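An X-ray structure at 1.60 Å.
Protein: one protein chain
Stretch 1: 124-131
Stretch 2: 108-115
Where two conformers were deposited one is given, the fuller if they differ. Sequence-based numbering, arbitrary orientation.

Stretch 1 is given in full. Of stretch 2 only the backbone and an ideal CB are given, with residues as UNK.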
# COMPACT_ATOMS: atom_id res chain seq x y z
N HIS B 124 12.96 3.54 -8.18
CA HIS B 124 11.65 4.01 -7.71
C HIS B 124 11.29 3.35 -6.36
O HIS B 124 11.55 2.16 -6.12
CB HIS B 124 10.52 3.75 -8.74
CG HIS B 124 9.45 4.81 -8.75
ND1 HIS B 124 8.38 4.84 -7.87
CD2 HIS B 124 9.28 5.89 -9.56
CE1 HIS B 124 7.62 5.89 -8.12
NE2 HIS B 124 8.15 6.54 -9.15
N PHE B 125 10.68 4.16 -5.51
CA PHE B 125 10.09 3.73 -4.24
C PHE B 125 8.74 4.43 -4.14
O PHE B 125 8.63 5.63 -4.43
CB PHE B 125 10.94 4.18 -3.05
CG PHE B 125 10.26 4.11 -1.71
CD1 PHE B 125 9.53 5.20 -1.22
CD2 PHE B 125 10.33 2.95 -0.96
CE1 PHE B 125 8.94 5.11 0.02
CE2 PHE B 125 9.72 2.87 0.32
CZ PHE B 125 9.05 3.94 0.78
N GLU B 126 7.73 3.68 -3.72
CA GLU B 126 6.45 4.32 -3.41
C GLU B 126 5.85 3.70 -2.13
O GLU B 126 5.79 2.48 -2.00
CB GLU B 126 5.48 4.32 -4.61
CG GLU B 126 4.15 5.05 -4.29
CD GLU B 126 3.22 5.18 -5.45
OE1 GLU B 126 3.50 4.61 -6.55
OE2 GLU B 126 2.22 5.95 -5.31
N GLN B 127 5.38 4.56 -1.23
CA GLN B 127 4.84 4.16 0.05
C GLN B 127 3.28 4.14 -0.02
O GLN B 127 2.66 5.07 -0.56
CB GLN B 127 5.26 5.21 1.09
CG GLN B 127 4.67 5.05 2.47
CD GLN B 127 4.81 6.39 3.24
OE1 GLN B 127 4.31 7.45 2.80
NE2 GLN B 127 5.50 6.34 4.35
N PHE B 128 2.67 3.10 0.56
CA PHE B 128 1.23 2.98 0.69
C PHE B 128 0.90 2.63 2.14
O PHE B 128 1.10 1.49 2.55
CB PHE B 128 0.65 1.90 -0.23
CG PHE B 128 1.02 2.04 -1.70
CD1 PHE B 128 2.26 1.67 -2.13
CD2 PHE B 128 0.12 2.58 -2.61
CE1 PHE B 128 2.61 1.82 -3.47
CE2 PHE B 128 0.44 2.72 -3.95
CZ PHE B 128 1.71 2.35 -4.39
N THR B 129 0.46 3.58 2.96
CA THR B 129 0.24 3.36 4.37
C THR B 129 -1.04 3.99 4.89
O THR B 129 -1.72 4.74 4.16
CB THR B 129 1.46 3.82 5.19
OG1 THR B 129 1.43 3.28 6.54
CG2 THR B 129 1.58 5.35 5.22
N ASP B 130 -1.36 3.69 6.15
CA ASP B 130 -2.63 4.11 6.74
C ASP B 130 -2.50 5.50 7.25
O ASP B 130 -2.29 5.79 8.43
CB ASP B 130 -3.02 3.09 7.81
CG ASP B 130 -4.53 3.06 8.10
OD1 ASP B 130 -5.22 4.09 7.90
OD2 ASP B 130 -5.03 1.99 8.55
N THR B 131 -2.58 6.42 6.31
CA THR B 131 -2.35 7.82 6.63
C THR B 131 -3.32 8.40 7.66
O THR B 131 -2.96 9.33 8.41
CB THR B 131 -2.34 8.63 5.31
OG1 THR B 131 -3.52 8.33 4.60
CG2 THR B 131 -1.12 8.26 4.45
N UNK B 108 0.08 2.53 15.44
CA UNK B 108 0.65 1.42 14.73
C UNK B 108 -0.23 1.19 13.51
O UNK B 108 -1.43 1.20 13.60
CB UNK B 108 0.75 0.17 15.61
N UNK B 109 0.36 0.94 12.36
CA UNK B 109 -0.47 0.64 11.17
C UNK B 109 0.29 -0.17 10.12
O UNK B 109 1.51 -0.38 10.23
CB UNK B 109 -0.97 1.94 10.54
N UNK B 110 -0.42 -0.59 9.08
CA UNK B 110 0.17 -1.34 8.00
C UNK B 110 0.76 -0.45 6.93
O UNK B 110 0.38 0.73 6.76
CB UNK B 110 -0.87 -2.27 7.38
N UNK B 111 1.68 -1.02 6.17
CA UNK B 111 2.33 -0.31 5.08
C UNK B 111 2.80 -1.33 4.04
O UNK B 111 3.26 -2.43 4.38
CB UNK B 111 3.50 0.53 5.59
N UNK B 112 2.67 -0.96 2.76
CA UNK B 112 3.35 -1.62 1.67
C UNK B 112 4.25 -0.61 0.94
O UNK B 112 3.89 0.60 0.81
CB UNK B 112 2.34 -2.25 0.71
N UNK B 113 5.42 -1.08 0.51
CA UNK B 113 6.38 -0.32 -0.28
C UNK B 113 6.64 -1.02 -1.59
O UNK B 113 6.97 -2.21 -1.61
CB UNK B 113 7.69 -0.12 0.49
N UNK B 114 6.47 -0.29 -2.68
CA UNK B 114 6.76 -0.81 -4.02
C UNK B 114 8.07 -0.20 -4.54
O UNK B 114 8.25 1.02 -4.55
CB UNK B 114 5.61 -0.51 -4.98
N UNK B 115 9.01 -1.09 -4.86
CA UNK B 115 10.37 -0.72 -5.27
C UNK B 115 10.61 -1.19 -6.70
O UNK B 115 10.15 -2.27 -7.08
CB UNK B 115 11.41 -1.32 -4.32

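The strands run antiparallel, and from 111 to 115 the extended backbone of stretch 2 sends its side chains alternately to the face of Phe-125, Gln-127 and Thr-129 and to that of Glu-126 and Phe-128.

Position 108 lies beyond the end of stretch 1, with extended backbone angles and nothing of stretch 1 within 5.5 Å of its ideal CB. Stretch 1 sets no rule here, and almost any strand-tolerant residue would do. It is Glu-108, which makes no contact with stretch 1.

At position 109 CA-to-CB points toward stretch 1, and the ideal CB sits 3.6 Å from CB of Asp-130 and 4.9 Å from OG1 of Thr-129. So close an approach favours a small side chain, such as Ala, Ser or Cys. Cys-109 is found, in the p rotamer, which brings SG to 3.4 Å from Thr-129 OG1.

Position 110 points sideways with open space at its CB, so the side chain is free but the backbone is busy. Its O accepts a 2.8 Å hydrogen bond from OG1 of Thr-129 and a weak one, 3.5 Å, from N of Asp-130. Stretch 1 leaves the side chain largely free, and many residues would do; Arg-110 leads its end away, and its NE and NH2 hydrogen-bond elsewhere in the structure. A water O accepts from Arg-110 N at 3.0 Å and donates to Asp-130 OD2 at 2.8 Å, linking the strand to the residue at the helix N-cap.

Position 111 shares a face with Thr-129, whose OG1 is 3.6 Å from the ideal CB. That hydroxyl already gives its proton to the O of 110, so it does not need a polar side chain here, though one is not excluded; Val, Ala or Thr would fit. Val-111 sends CG2 to 4.2 Å from CG of Gln-127.

Position 112 is in a hydrogen-bonded pair with Phe-128: the N of 112 donates to Phe-128 O at 2.9 Å, and Phe-128 N returns the bond to the O of 112 at 2.8 Å. The ideal CB has Phe-128 O nearest, at 4.3 Å, leaving little to choose by, and a small residue is sufficient. Ala-112 adds only its methyl.

At position 113 the ideal CB is 3.6 Å from CE2 of Phe-125, inviting a flat or apolar side chain; aromatic, His or Leu are plausible. His-113, rotamer m, sets its ring obliquely to that of Phe-125, His-113 CD2 to Phe-125 CZ 3.6 Å, while both ring nitrogens bond elsewhere in the structure.

Position 114 repeats the paired pattern, exchanging hydrogen bonds with Glu-126. Its ideal CB is 4.1 Å from CE1 of Phe-128, so a branched aliphatic such as Val or Ile is natural. Val-114 places CG2 3.6 Å from that CE1.

Position 115 lies opposite Phe-125, and its CA gives a CH···O contact to His-124 O at 3.2 Å. The ring of Phe-125 reaches over this strand and offers its edge to a large aromatic or aliphatic side chain. Trp-115 turns the face of its six-membered ring to that edge, Trp-115 CH2 to Phe-125 CD2 3.5 Å.

Stretch 2, residues 108-115: ECRVAHVW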
# COMPACT_ATOMS: atom_id res chain seq x y z
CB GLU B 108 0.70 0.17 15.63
CG GLU B 108 1.23 -1.07 14.94
CD GLU B 108 1.44 -2.20 15.87
OE1 GLU B 108 0.82 -2.21 16.95
OE2 GLU B 108 2.25 -3.10 15.52
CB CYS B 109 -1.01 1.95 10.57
SG CYS B 109 0.27 2.94 9.69
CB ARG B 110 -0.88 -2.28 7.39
CG ARG B 110 -1.39 -3.37 8.38
CD ARG B 110 -0.40 -4.43 8.53
NE ARG B 110 -0.43 -5.38 7.41
CZ ARG B 110 0.50 -6.30 7.18
NH1 ARG B 110 1.61 -6.33 7.91
NH2 ARG B 110 0.34 -7.19 6.22
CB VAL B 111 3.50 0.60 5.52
CG1 VAL B 111 4.54 -0.15 6.35
CG2 VAL B 111 4.12 1.29 4.28
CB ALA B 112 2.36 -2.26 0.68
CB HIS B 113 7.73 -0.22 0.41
CG HIS B 113 7.68 0.33 1.78
ND1 HIS B 113 8.42 -0.18 2.82
CD2 HIS B 113 7.03 1.41 2.28
CE1 HIS B 113 8.20 0.53 3.91
NE2 HIS B 113 7.40 1.53 3.60
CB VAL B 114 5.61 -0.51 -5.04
CG1 VAL B 114 6.01 -1.01 -6.45
CG2 VAL B 114 4.29 -1.13 -4.55
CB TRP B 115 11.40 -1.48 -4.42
CG TRP B 115 11.33 -1.27 -2.95
CD1 TRP B 115 10.55 -1.95 -2.05
CD2 TRP B 115 12.09 -0.34 -2.20
NE1 TRP B 115 10.81 -1.50 -0.77
CE2 TRP B 115 11.74 -0.50 -0.83
CE3 TRP B 115 13.05 0.62 -2.53
CZ2 TRP B 115 12.32 0.27 0.18
CZ3 TRP B 115 13.62 1.37 -1.53
CH2 TRP B 115 13.27 1.20 -0.21
O HOH W 1 -3.38 -0.16 9.03
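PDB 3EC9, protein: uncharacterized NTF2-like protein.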